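Side-chain contacts in ribonucleoside-diphosphate reductase subunit beta (Clostridium botulinum, PDB 6ZJK), which probably serves as the di-iron radical-generating subunit of a class I ribonucleotide reductase, the enzyme that reduces ribonucleotides to deoxyribonucleotides for DNA synthesis: residues 83-86 with 87-90; 114-117 with 118-121; 227-230 with 231-235; 264-267 with 268-272; 278-281 with 282-286. One frame throughout, in Å; residues are numbered along the deposited sequence.

Interaction 1 of 5, residues 83-86 with 87-90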
loop_
_atom_site.group_PDB
_atom_site.type_symbol
_atom_site.label_atom_id
_atom_site.label_comp_id
_atom_site.label_asym_id
_atom_site.label_seq_id
_atom_site.Cartn_x
_atom_site.Cartn_y
_atom_site.Cartn_z
ATOM N N LYS A 83 29.883 11.813 10.915
ATOM C CA LYS A 83 31.087 12.612 11.123
ATOM C C LYS A 83 31.290 13.610 9.985
ATOM O O LYS A 83 31.690 14.755 10.219
ATOM C CB LYS A 83 32.306 11.692 11.212
ATOM C CG LYS A 83 32.088 10.333 11.901
ATOM C CD LYS A 83 33.369 9.900 12.623
ATOM C CE LYS A 83 33.679 8.413 12.468
ATOM N NZ LYS A 83 34.730 7.904 13.392
ATOM N N GLN A 84 30.844 13.327 8.760
ATOM C CA GLN A 84 31.139 14.184 7.613
ATOM C C GLN A 84 30.162 15.344 7.453
ATOM O O GLN A 84 30.517 16.359 6.839
ATOM C CB GLN A 84 31.127 13.349 6.337
ATOM C CG GLN A 84 32.034 12.152 6.424
ATOM C CD GLN A 84 32.125 11.398 5.125
ATOM O OE1 GLN A 84 31.158 10.770 4.684
ATOM N NE2 GLN A 84 33.303 11.435 4.510
ATOM N N PHE A 85 28.923 15.196 7.931
ATOM C CA PHE A 85 27.925 16.251 7.753
ATOM C C PHE A 85 28.364 17.643 8.229
ATOM O O PHE A 85 28.017 18.625 7.550
ATOM C CB PHE A 85 26.619 15.842 8.450
ATOM C CG PHE A 85 25.452 16.725 8.113
ATOM C CD1 PHE A 85 24.775 16.576 6.917
ATOM C CD2 PHE A 85 25.034 17.707 8.993
ATOM C CE1 PHE A 85 23.707 17.390 6.598
ATOM C CE2 PHE A 85 23.957 18.521 8.688
ATOM C CZ PHE A 85 23.291 18.359 7.494
ATOM N N PRO A 86 29.032 17.821 9.381
ATOM C CA PRO A 86 29.420 19.184 9.795
ATOM C C PRO A 86 30.465 19.844 8.908
ATOM O O PRO A 86 30.677 21.055 9.033
ATOM C CB PRO A 86 29.958 18.985 11.223
ATOM C CG PRO A 86 29.330 17.723 11.680
ATOM C CD PRO A 86 29.243 16.851 10.475
ATOM N N TYR A 87 31.151 19.095 8.057
ATOM C CA TYR A 87 32.206 19.699 7.262
ATOM C C TYR A 87 31.810 19.894 5.804
ATOM O O TYR A 87 32.649 20.321 5.006
ATOM C CB TYR A 87 33.482 18.862 7.370
ATOM C CG TYR A 87 34.079 18.867 8.753
ATOM C CD1 TYR A 87 34.433 17.677 9.381
ATOM C CD2 TYR A 87 34.298 20.054 9.438
ATOM C CE1 TYR A 87 34.981 17.668 10.637
ATOM C CE2 TYR A 87 34.852 20.050 10.710
ATOM C CZ TYR A 87 35.185 18.851 11.301
ATOM O OH TYR A 87 35.734 18.817 12.561
ATOM N N LEU A 88 30.541 19.665 5.458
ATOM C CA LEU A 88 30.035 20.105 4.164
ATOM C C LEU A 88 30.141 21.622 4.038
ATOM O O LEU A 88 29.964 22.356 5.018
ATOM C CB LEU A 88 28.581 19.670 3.984
ATOM C CG LEU A 88 28.261 18.178 3.998
ATOM C CD1 LEU A 88 26.787 18.002 3.816
ATOM C CD2 LEU A 88 29.042 17.457 2.904
ATOM N N THR A 89 30.465 22.089 2.829
ATOM C CA THR A 89 30.528 23.505 2.492
ATOM C C THR A 89 29.139 24.123 2.628
ATOM O O THR A 89 28.129 23.421 2.709
ATOM C CB THR A 89 31.025 23.716 1.053
ATOM O OG1 THR A 89 29.941 23.484 0.142
ATOM C CG2 THR A 89 32.140 22.748 0.710
ATOM N N ASP A 90 29.076 25.456 2.695
ATOM C CA ASP A 90 27.775 26.115 2.665
ATOM C C ASP A 90 27.039 25.811 1.364
ATOM O O ASP A 90 25.815 25.639 1.358
ATOM C CB ASP A 90 27.917 27.628 2.846
ATOM C CG ASP A 90 28.435 28.016 4.237
ATOM O OD1 ASP A 90 28.281 27.223 5.184
ATOM O OD2 ASP A 90 28.920 29.151 4.403
#

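Interaction 2 of 5, residues 114-117 with 118-121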
loop_
_atom_site.group_PDB
_atom_site.type_symbol
_atom_site.label_atom_id
_atom_site.label_comp_id
_atom_site.label_asym_id
_atom_site.label_seq_id
_atom_site.Cartn_x
_atom_site.Cartn_y
_atom_site.Cartn_z
ATOM N N LEU A 114 -1.405 7.842 -5.597
ATOM C CA LEU A 114 -1.495 6.513 -6.141
ATOM C C LEU A 114 -2.815 5.783 -5.849
ATOM O O LEU A 114 -3.339 5.153 -6.710
ATOM C CB LEU A 114 -0.317 5.681 -5.696
ATOM C CG LEU A 114 0.964 6.059 -6.384
ATOM C CD1 LEU A 114 2.130 5.240 -5.958
ATOM C CD2 LEU A 114 0.779 6.023 -7.871
ATOM N N PRO A 115 -3.333 5.909 -4.641
ATOM C CA PRO A 115 -4.579 5.209 -4.399
ATOM C C PRO A 115 -5.735 5.803 -5.117
ATOM O O PRO A 115 -6.755 5.204 -5.204
ATOM C CB PRO A 115 -4.789 5.372 -2.930
ATOM C CG PRO A 115 -3.476 5.570 -2.378
ATOM C CD PRO A 115 -2.614 6.178 -3.403
ATOM N N ASN A 116 -5.572 6.999 -5.623
ATOM C CA ASN A 116 -6.644 7.631 -6.327
ATOM C C ASN A 116 -6.653 7.198 -7.760
ATOM O O ASN A 116 -7.654 7.233 -8.424
ATOM C CB ASN A 116 -6.473 9.123 -6.249
ATOM C CG ASN A 116 -7.128 9.698 -5.051
ATOM O OD1 ASN A 116 -6.969 9.210 -3.954
ATOM N ND2 ASN A 116 -7.873 10.752 -5.260
ATOM N N ILE A 117 -5.517 6.790 -8.227
ATOM C CA ILE A 117 -5.438 6.338 -9.536
ATOM C C ILE A 117 -5.902 4.920 -9.483
ATOM O O ILE A 117 -6.740 4.533 -10.225
ATOM C CB ILE A 117 -4.020 6.442 -10.016
ATOM C CG1 ILE A 117 -3.794 7.838 -10.527
ATOM C CG2 ILE A 117 -3.747 5.447 -11.098
ATOM C CD1 ILE A 117 -2.370 8.128 -10.813
ATOM N N SER A 118 -5.332 4.168 -8.573
ATOM C CA SER A 118 -5.655 2.777 -8.403
ATOM C C SER A 118 -7.101 2.404 -8.250
ATOM O O SER A 118 -7.500 1.403 -8.685
ATOM C CB SER A 118 -4.896 2.252 -7.237
ATOM O OG SER A 118 -5.020 0.896 -7.159
ATOM N N ARG A 119 -7.930 3.268 -7.734
ATOM C CA ARG A 119 -9.303 2.996 -7.574
ATOM C C ARG A 119 -10.179 3.103 -8.809
ATOM O O ARG A 119 -11.337 2.864 -8.740
ATOM C CB ARG A 119 -9.805 3.800 -6.383
ATOM C CG ARG A 119 -10.490 5.112 -6.612
ATOM C CD ARG A 119 -10.976 5.723 -5.287
ATOM N NE ARG A 119 -10.913 7.180 -5.365
ATOM C CZ ARG A 119 -11.732 8.047 -4.778
ATOM N NH1 ARG A 119 -12.747 7.665 -4.038
ATOM N NH2 ARG A 119 -11.535 9.332 -4.959
ATOM N N TYR A 120 -9.561 3.438 -9.917
ATOM C CA TYR A 120 -10.254 3.526 -11.180
ATOM C C TYR A 120 -9.747 2.427 -12.083
ATOM O O TYR A 120 -10.264 2.207 -13.089
ATOM C CB TYR A 120 -10.068 4.863 -11.840
ATOM C CG TYR A 120 -10.814 5.945 -11.165
ATOM C CD1 TYR A 120 -10.241 6.699 -10.185
ATOM C CD2 TYR A 120 -12.085 6.206 -11.482
ATOM C CE1 TYR A 120 -10.924 7.688 -9.558
ATOM C CE2 TYR A 120 -12.766 7.188 -10.846
ATOM C CZ TYR A 120 -12.160 7.916 -9.892
ATOM O OH TYR A 120 -12.841 8.890 -9.276
ATOM N N ILE A 121 -8.715 1.739 -11.680
ATOM C CA ILE A 121 -8.161 0.670 -12.442
ATOM C C ILE A 121 -8.958 -0.646 -12.270
ATOM O O ILE A 121 -9.077 -1.135 -11.204
ATOM C CB ILE A 121 -6.727 0.428 -12.027
ATOM C CG1 ILE A 121 -5.861 1.619 -12.404
ATOM C CG2 ILE A 121 -6.212 -0.818 -12.658
ATOM C CD1 ILE A 121 -5.565 1.792 -13.859
#

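Interaction 3 of 5, residues 227-230 with 231-235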
loop_
_atom_site.group_PDB
_atom_site.type_symbol
_atom_site.label_atom_id
_atom_site.label_comp_id
_atom_site.label_asym_id
_atom_site.label_seq_id
_atom_site.Cartn_x
_atom_site.Cartn_y
_atom_site.Cartn_z
ATOM N N THR A 227 24.519 7.843 2.793
ATOM C CA THR A 227 23.326 8.457 2.224
ATOM C C THR A 227 23.169 8.051 0.756
ATOM O O THR A 227 22.052 7.805 0.282
ATOM C CB THR A 227 23.422 9.976 2.421
ATOM O OG1 THR A 227 23.295 10.275 3.828
ATOM C CG2 THR A 227 22.352 10.726 1.666
ATOM N N SER A 228 24.285 7.906 0.047
ATOM C CA SER A 228 24.209 7.516 -1.349
ATOM C C SER A 228 23.745 6.065 -1.469
ATOM O O SER A 228 22.914 5.749 -2.325
ATOM C CB SER A 228 25.569 7.748 -2.012
ATOM O OG SER A 228 25.737 6.985 -3.188
ATOM N N THR A 229 24.203 5.184 -0.569
ATOM C CA THR A 229 23.716 3.802 -0.552
ATOM C C THR A 229 22.197 3.737 -0.398
ATOM O O THR A 229 21.524 2.992 -1.126
ATOM C CB THR A 229 24.425 3.004 0.542
ATOM O OG1 THR A 229 25.828 2.964 0.234
ATOM C CG2 THR A 229 23.900 1.587 0.589
ATOM N N ILE A 230 21.628 4.518 0.523
ATOM C CA ILE A 230 20.170 4.588 0.605
ATOM C C ILE A 230 19.571 4.997 -0.745
ATOM O O ILE A 230 18.587 4.398 -1.199
ATOM C CB ILE A 230 19.733 5.538 1.736
ATOM C CG1 ILE A 230 20.042 4.908 3.093
ATOM C CG2 ILE A 230 18.251 5.853 1.654
ATOM C CD1 ILE A 230 19.720 5.822 4.312
ATOM N N PHE A 231 20.172 5.987 -1.436
ATOM C CA PHE A 231 19.576 6.420 -2.697
ATOM C C PHE A 231 19.711 5.368 -3.801
ATOM O O PHE A 231 18.877 5.345 -4.705
ATOM C CB PHE A 231 20.137 7.787 -3.143
ATOM C CG PHE A 231 19.415 8.943 -2.492
ATOM C CD1 PHE A 231 18.157 9.331 -2.954
ATOM C CD2 PHE A 231 19.938 9.572 -1.356
ATOM C CE1 PHE A 231 17.437 10.359 -2.317
ATOM C CE2 PHE A 231 19.234 10.613 -0.711
ATOM C CZ PHE A 231 17.982 11.002 -1.191
ATOM N N LYS A 232 20.719 4.489 -3.750
ATOM C CA LYS A 232 20.769 3.381 -4.703
ATOM C C LYS A 232 19.582 2.441 -4.523
ATOM O O LYS A 232 19.057 1.898 -5.505
ATOM C CB LYS A 232 22.076 2.601 -4.565
ATOM C CG LYS A 232 23.318 3.353 -5.034
ATOM C CD LYS A 232 24.555 2.536 -4.717
ATOM C CE LYS A 232 25.818 3.248 -5.128
ATOM N NZ LYS A 232 27.035 2.402 -4.931
ATOM N N TYR A 233 19.156 2.212 -3.273
ATOM C CA TYR A 233 17.998 1.347 -3.065
ATOM C C TYR A 233 16.728 1.996 -3.594
ATOM O O TYR A 233 15.891 1.329 -4.225
ATOM C CB TYR A 233 17.852 0.999 -1.578
ATOM C CG TYR A 233 18.761 -0.114 -1.136
ATOM C CD1 TYR A 233 18.386 -1.453 -1.309
ATOM C CD2 TYR A 233 19.992 0.155 -0.563
ATOM C CE1 TYR A 233 19.214 -2.482 -0.910
ATOM C CE2 TYR A 233 20.829 -0.870 -0.149
ATOM C CZ TYR A 233 20.429 -2.189 -0.319
ATOM O OH TYR A 233 21.260 -3.213 0.082
ATOM N N ILE A 234 16.626 3.278 -3.419
ATOM C CA ILE A 234 15.490 3.995 -3.898
ATOM C C ILE A 234 15.482 3.971 -5.424
ATOM O O ILE A 234 14.478 3.843 -6.001
ATOM C CB ILE A 234 15.502 5.431 -3.430
ATOM C CG1 ILE A 234 15.497 5.517 -1.901
ATOM C CG2 ILE A 234 14.324 6.184 -3.937
ATOM C CD1 ILE A 234 15.203 6.888 -1.405
ATOM N N ASN A 235 16.647 4.139 -6.026
ATOM C CA ASN A 235 16.834 4.135 -7.472
ATOM C C ASN A 235 16.347 2.776 -7.995
ATOM O O ASN A 235 15.585 2.754 -8.843
ATOM C CB ASN A 235 18.297 4.359 -7.803
ATOM C CG ASN A 235 18.538 4.857 -9.225
ATOM O OD1 ASN A 235 17.723 4.751 -10.097
ATOM N ND2 ASN A 235 19.680 5.426 -9.404
HETATM O O HOH W 1 27.633 5.054 -2.818
HETATM O O HOH W 2 26.554 1.761 -1.923
#

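Interaction 4 of 5, residues 264-267 with 268-272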
loop_
_atom_site.group_PDB
_atom_site.type_symbol
_atom_site.label_atom_id
_atom_site.label_comp_id
_atom_site.label_asym_id
_atom_site.label_seq_id
_atom_site.Cartn_x
_atom_site.Cartn_y
_atom_site.Cartn_z
ATOM N N LEU A 264 -3.546 14.272 -28.496
ATOM C CA LEU A 264 -3.252 14.003 -27.086
ATOM C C LEU A 264 -1.825 13.492 -26.904
ATOM O O LEU A 264 -1.164 13.821 -25.910
ATOM C CB LEU A 264 -4.270 13.027 -26.487
ATOM C CG LEU A 264 -3.982 12.773 -25.001
ATOM C CD1 LEU A 264 -4.603 13.899 -24.193
ATOM C CD2 LEU A 264 -4.528 11.448 -24.524
ATOM N N GLU A 265 -1.293 12.707 -27.841
ATOM C CA GLU A 265 0.104 12.308 -27.725
ATOM C C GLU A 265 1.032 13.517 -27.796
ATOM O O GLU A 265 2.061 13.544 -27.111
ATOM C CB GLU A 265 0.458 11.290 -28.810
ATOM C CG GLU A 265 -0.421 10.033 -28.780
ATOM C CD GLU A 265 0.166 8.874 -29.570
ATOM O OE1 GLU A 265 0.610 9.083 -30.732
ATOM O OE2 GLU A 265 0.170 7.743 -29.027
ATOM N N GLU A 266 0.672 14.544 -28.574
ATOM C CA GLU A 266 1.500 15.749 -28.577
ATOM C C GLU A 266 1.392 16.484 -27.246
ATOM O O GLU A 266 2.387 17.018 -26.745
ATOM C CB GLU A 266 1.105 16.671 -29.736
ATOM C CG GLU A 266 2.086 17.824 -29.989
ATOM C CD GLU A 266 3.514 17.336 -30.221
ATOM O OE1 GLU A 266 3.700 16.303 -30.902
ATOM O OE2 GLU A 266 4.461 17.990 -29.732
ATOM N N GLU A 267 0.214 16.463 -26.618
ATOM C CA GLU A 267 0.133 17.081 -25.296
ATOM C C GLU A 267 1.002 16.342 -24.278
ATOM O O GLU A 267 1.662 16.967 -23.439
ATOM C CB GLU A 267 -1.331 17.111 -24.853
ATOM C CG GLU A 267 -2.295 17.646 -25.872
ATOM C CD GLU A 267 -3.700 17.770 -25.308
ATOM O OE1 GLU A 267 -3.835 17.992 -24.078
ATOM O OE2 GLU A 267 -4.667 17.617 -26.087
ATOM N N PHE A 268 1.187 15.028 -24.395
ATOM C CA PHE A 268 2.143 14.323 -23.548
ATOM C C PHE A 268 3.576 14.780 -23.815
ATOM O O PHE A 268 4.375 14.912 -22.880
ATOM C CB PHE A 268 2.020 12.812 -23.767
ATOM C CG PHE A 268 0.768 12.200 -23.176
ATOM C CD1 PHE A 268 -0.087 12.951 -22.378
ATOM C CD2 PHE A 268 0.488 10.854 -23.367
ATOM C CE1 PHE A 268 -1.221 12.382 -21.814
ATOM C CE2 PHE A 268 -0.653 10.267 -22.805
ATOM C CZ PHE A 268 -1.506 11.035 -22.030
ATOM N N ARG A 269 3.940 14.972 -25.084
ATOM C CA ARG A 269 5.283 15.431 -25.429
ATOM C C ARG A 269 5.580 16.800 -24.822
ATOM O O ARG A 269 6.715 17.066 -24.412
ATOM C CB ARG A 269 5.482 15.430 -26.948
ATOM C CG ARG A 269 5.696 14.016 -27.507
ATOM C CD ARG A 269 5.922 13.958 -29.006
ATOM N NE ARG A 269 7.321 14.044 -29.389
ATOM C CZ ARG A 269 7.924 15.152 -29.814
ATOM N NH1 ARG A 269 7.250 16.287 -29.926
ATOM N NH2 ARG A 269 9.200 15.118 -30.128
ATOM N N GLN A 270 4.586 17.654 -24.757
ATOM C CA GLN A 270 4.755 18.967 -24.203
ATOM C C GLN A 270 4.838 18.971 -22.694
ATOM O O GLN A 270 5.451 19.833 -22.126
ATOM C CB GLN A 270 3.649 19.891 -24.627
ATOM C CG GLN A 270 3.726 20.278 -26.079
ATOM C CD GLN A 270 5.039 20.876 -26.495
ATOM O OE1 GLN A 270 5.403 21.916 -26.032
ATOM N NE2 GLN A 270 5.722 20.235 -27.411
ATOM N N MET A 271 4.235 17.980 -22.051
ATOM C CA MET A 271 4.271 17.826 -20.625
ATOM C C MET A 271 5.670 17.478 -20.292
ATOM O O MET A 271 6.202 17.981 -19.381
ATOM C CB MET A 271 3.337 16.716 -20.167
ATOM C CG MET A 271 1.869 17.058 -20.223
ATOM S SD MET A 271 0.766 15.945 -19.375
ATOM C CE MET A 271 1.384 16.019 -17.742
ATOM N N MET A 272 6.274 16.604 -21.033
ATOM C CA MET A 272 7.620 16.266 -20.794
ATOM C C MET A 272 8.558 17.465 -21.024
ATOM O O MET A 272 9.509 17.603 -20.335
ATOM C CB MET A 272 7.963 15.119 -21.674
ATOM C CG MET A 272 9.353 14.634 -21.630
ATOM S SD MET A 272 9.910 13.946 -20.093
ATOM C CE MET A 272 9.427 12.260 -20.145
#

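Interaction 5 of 5, residues 278-281 with 282-286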
loop_
_atom_site.group_PDB
_atom_site.type_symbol
_atom_site.label_atom_id
_atom_site.label_comp_id
_atom_site.label_asym_id
_atom_site.label_seq_id
_atom_site.Cartn_x
_atom_site.Cartn_y
_atom_site.Cartn_z
ATOM N N HIS A 278 11.594 22.801 -16.261
ATOM C CA HIS A 278 11.538 23.011 -14.846
ATOM C C HIS A 278 12.678 22.336 -14.101
ATOM O O HIS A 278 13.299 22.941 -13.320
ATOM C CB HIS A 278 10.252 22.483 -14.270
ATOM C CG HIS A 278 9.043 23.246 -14.653
ATOM N ND1 HIS A 278 7.788 22.868 -14.272
ATOM C CD2 HIS A 278 8.884 24.358 -15.390
ATOM C CE1 HIS A 278 6.906 23.711 -14.749
ATOM N NE2 HIS A 278 7.546 24.629 -15.431
ATOM N N GLU A 279 12.965 21.087 -14.369
ATOM C CA GLU A 279 13.979 20.327 -13.648
ATOM C C GLU A 279 15.384 20.872 -13.904
ATOM O O GLU A 279 16.228 20.877 -13.003
ATOM C CB GLU A 279 13.862 18.847 -14.015
ATOM C CG GLU A 279 14.695 17.932 -13.174
ATOM C CD GLU A 279 14.394 18.073 -11.668
ATOM O OE1 GLU A 279 13.215 18.232 -11.266
ATOM O OE2 GLU A 279 15.361 18.084 -10.884
ATOM N N ILE A 280 15.663 21.312 -15.128
ATOM C CA ILE A 280 16.964 21.914 -15.423
ATOM C C ILE A 280 17.137 23.210 -14.638
ATOM O O ILE A 280 18.175 23.456 -14.006
ATOM C CB ILE A 280 17.100 22.163 -16.933
ATOM C CG1 ILE A 280 17.187 20.843 -17.701
ATOM C CG2 ILE A 280 18.332 23.005 -17.223
ATOM C CD1 ILE A 280 17.225 21.027 -19.228
ATOM N N GLN A 281 16.122 24.071 -14.701
ATOM C CA GLN A 281 16.244 25.330 -13.974
ATOM C C GLN A 281 16.330 25.112 -12.464
ATOM O O GLN A 281 17.170 25.717 -11.793
ATOM C CB GLN A 281 15.029 26.177 -14.307
ATOM C CG GLN A 281 15.260 27.640 -14.345
ATOM C CD GLN A 281 13.967 28.375 -14.593
ATOM O OE1 GLN A 281 13.960 29.469 -15.191
ATOM N NE2 GLN A 281 12.864 27.770 -14.192
ATOM N N TRP A 282 15.659 24.098 -11.899
ATOM C CA TRP A 282 15.769 23.768 -10.480
ATOM C C TRP A 282 17.152 23.220 -10.159
ATOM O O TRP A 282 17.763 23.616 -9.161
ATOM C CB TRP A 282 14.682 22.749 -10.106
ATOM C CG TRP A 282 14.863 22.051 -8.770
ATOM C CD1 TRP A 282 15.314 20.780 -8.567
ATOM C CD2 TRP A 282 14.563 22.578 -7.463
ATOM N NE1 TRP A 282 15.324 20.483 -7.222
ATOM C CE2 TRP A 282 14.868 21.569 -6.524
ATOM C CE3 TRP A 282 14.073 23.803 -6.998
ATOM C CZ2 TRP A 282 14.704 21.751 -5.145
ATOM C CZ3 TRP A 282 13.912 23.985 -5.620
ATOM C CH2 TRP A 282 14.226 22.962 -4.714
ATOM N N GLY A 283 17.662 22.317 -11.006
ATOM C CA GLY A 283 18.982 21.749 -10.781
ATOM C C GLY A 283 20.085 22.792 -10.794
ATOM O O GLY A 283 20.998 22.751 -9.966
ATOM N N GLN A 284 19.929 23.766 -11.643
ATOM C CA GLN A 284 20.881 24.801 -11.757
ATOM C C GLN A 284 20.771 25.739 -10.548
ATOM O O GLN A 284 21.721 26.188 -10.038
ATOM C CB GLN A 284 20.660 25.538 -13.093
ATOM C CG GLN A 284 21.197 24.804 -14.320
ATOM C CD GLN A 284 20.739 25.368 -15.620
ATOM O OE1 GLN A 284 19.817 26.113 -15.677
ATOM N NE2 GLN A 284 21.395 25.003 -16.661
ATOM N N TYR A 285 19.571 25.950 -10.085
ATOM C CA TYR A 285 19.323 26.903 -9.004
ATOM C C TYR A 285 19.914 26.430 -7.676
ATOM O O TYR A 285 20.540 27.219 -6.952
ATOM C CB TYR A 285 17.816 27.148 -8.884
ATOM C CG TYR A 285 17.404 27.844 -7.605
ATOM C CD1 TYR A 285 17.757 29.173 -7.366
ATOM C CD2 TYR A 285 16.643 27.178 -6.642
ATOM C CE1 TYR A 285 17.381 29.819 -6.199
ATOM C CE2 TYR A 285 16.250 27.823 -5.461
ATOM C CZ TYR A 285 16.626 29.139 -5.247
ATOM O OH TYR A 285 16.249 29.784 -4.081
ATOM N N VAL A 286 19.741 25.140 -7.351
ATOM C CA VAL A 286 20.196 24.624 -6.061
ATOM C C VAL A 286 21.692 24.332 -6.066
ATOM O O VAL A 286 22.336 24.418 -5.015
ATOM C CB VAL A 286 19.396 23.370 -5.637
ATOM C CG1 VAL A 286 17.915 23.687 -5.520
ATOM C CG2 VAL A 286 19.626 22.233 -6.584
#

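Interaction 1 of 5, residues 83-86 with 87-90
Tyr87 N donates to Gln84 O at 3.1 Å, closing a tight i to i+3 turn where helix 79-84 gives way to a 3-10 segment. One residue on, Leu88 N reaches Phe85 O at 3.4 Å in a weak bond of the same spacing, and the chain then extends through Leu88 and Thr89. Among the side chains, Phe85 and Leu88 meet obliquely, Phe85 CD1 lying 4.0 Å from Leu88 CD1. Phe85 CG is anti to the backbone N (chi1 -169°), which sets its ring against Leu88, whose CG passes 3.6 Å from Phe85 O. Both side chains lean on Arg93 of helix 90-118. Tyr87 stays on the exposed side, with CB and CG close to the carbonyl carbon of Pro86 and CD1 4.1 Å from Lys83 O. The amide of Gln84 turns elsewhere, to the backbone at Gly222 and Met224. Thr89, just before the next helix, caps it by bonding through OG1 to Glu92 N. This is a helix-to-helix corner: a 3-10 turn, a short extended link and a threonine N-cap.

Interaction 2 of 5, residues 114-117 with 118-121
Ser118 N bonds to Leu114 O at 2.9 Å and 173°, an almost straight helical bond and the last strong one of its kind here. Arg119 N reaches Pro115 O only weakly, at 3.4 Å. Next, Tyr120 N turns to Ile117 O at 3.0 Å, and the chain passes into a type I beta turn from Ser118 to Ile121. The Tyr120 ring brings its edge to the helix: CD1 lies 3.2 Å from Asn116 O, which sits in the ring plane. Tyr120 CG is anti to the carbonyl carbon (chi1 -72°), which leaves the ring edge toward Asn116 O; Phe184 meets the ring edge-to-face. Asn116 and Arg119 run side by side in the same direction, Asn116 ND2 3.9 Å from Arg119 NH2, their planes 53° apart. Ile121 CG1 packs 3.7 Å from Ile117 O. Arg119 also packs against Arg119 of the second subunit, whose NH2 makes a weak bond to Pro115 O, placing this helix end at the dimer interface. Asn116 O is buried without a hydrogen-bond partner in the model, as is Arg119 NE; for Asn116 O, the polarised C-H edge of Tyr120 may offer partial electrostatic compensation.

Interaction 3 of 5, residues 227-230 with 231-235
Phe231 turns the edge of its ring to Thr227: the methyl CG2 lies in the ring plane, 3.9 Å from Phe231 CE2, and Thr227 O is also near that plane, 3.2 Å from Phe231 CD2. The ring stacks with Phe215 of helix 190-220. Tyr233 repeats the pattern two residues along, with Thr229 O at its edge, 3.3 Å from Tyr233 CD2, and Thr229 CG2 4.0 Å from Tyr233 CE2; Trp71 stacks on this ring. In both threonines OG1 sits beside the backbone N (chi1 -69° in Thr227, -63° in Thr229), which leaves the methyl CG2 anti to it, alongside the ring one turn later. The hydroxyl of Thr227 bonds to Asp81. Between these pairs Lys232 is extended beyond CG, and water 2 links its NZ, at 3.1 Å, to Thr229 OG1, at 2.6 Å. Water 1, hydrogen-bonded to Ser228 OG, makes a weak link to Lys232 NZ, while Phe334 forms a cation-pi contact with this lysine. Ile230 and Ile234 share another side, with Ile230 CG2 4.4 Å from Ile234 CD1, and Ile234 packs on His140, an iron ligand. The arrangement belongs to a core helix of the ferritin-like R2 bundle, which within the next two turns supplies the iron ligands Glu238 and His241.

Interaction 4 of 5, residues 264-267 with 268-272
Glu266 OE2 takes a salt bridge from Arg269 NH1 at 3.3 Å, an i to i+3 pair on the helical surface of the R2 bundle, on helix 262-287. The oxygen uses its syn lone pair and lies in the guanidinium plane, although the carboxylate itself is turned 50° from that plane. Gln270 NE2 adds a weak bond to the same oxygen at 3.5 Å. Glu266 can serve both because its chain first runs with CG anti to the backbone N (chi1 -169°) and then bends at chi2 (56°), carrying the carboxylate forward over the following turn. The partners are themselves held from outside: Arg269 NE bonds to Lys317 O, and Gln270 OE1 receives Arg273 NE. Glu265 points elsewhere and pairs with Lys253. On the buried side Leu264 and Phe268 meet, both resting on Leu194 of helix 190-220, with Phe260 also against the ring. Underneath runs the regular helix ladder, including Phe268 N to Leu264 O at 3.0 Å. That carbonyl has a second neighbour: Leu264 O stands 3.6 Å above one face of the Phe268 ring, displaced toward its rim, while Leu264 CD2 touches Phe268 CZ at 3.9 Å.

Interaction 5 of 5, residues 278-281 with 282-286
Glu279 sends its carboxylate forward to the indole of Trp282, where OE2 lies 3.6 Å from Trp282 CD1 at the ring edge, near its plane. Two torsions deliver it: CG is anti to the backbone N (chi1 -170°), and a bend at chi2 (56°) curls the acid toward the next turn. OE2 thus faces the C-H at CD1, although the carboxylate plane is turned 65° from that of the ring. Its stronger partners fix the carboxylate from outside: OE2 bonds to Ser210 and OE1 forms a salt bridge with Arg173. Trp282 likewise has CG anti to its own backbone N, beside the carbonyl carbon, and Val286 CG1 covers one face of the indole, 3.7 Å above the plane and displaced toward the rim. On another side of the helix, Ile280 and Gln284 lie side by side, pointing the same way. Ile280 CG2 is 3.7 Å from both CD and NE2 of Gln284, whose extended chain also lies over Ile280 O, with CG only 3.3 Å away. The amide NE2 finds its hydrogen bond at Asp296 O. The backbone stays regular throughout; Gly283 N reaches Glu279 O at 2.8 Å. Tyr285 heads elsewhere, bonding through OH to Asp167 and stacking on His169. This part of helix 262-287 thus lies among four others: Trp282 packs on Leu170 and Arg173 of helix 168-186 and meets Phe102 of helix 90-118, Ile280 rests on Glu300, Ile303 and Lys304 of helix 296-313, and Glu279 reaches helix 190-220 through Ser210.

All five contacts are local and follow one another in series; none nests within or crosses another, and each closes only a turn of its own backbone. Interaction 1 makes the corner from helix 79-84 into helix 90-118, and interaction 2 ends that helix about 42 Å away (centre to centre), on the other side of the chain's centre and against the second subunit. Interaction 3 lies on helix 225-255 beside the iron site. Interactions 4 and 5 share helix 262-287, their centres 21 Å apart. Helix 190-220 is a common neighbour, packing against interactions 2, 3 and 4 and hydrogen-bonded in interaction 5, while helix 90-118 joins interaction 1 to interaction 5.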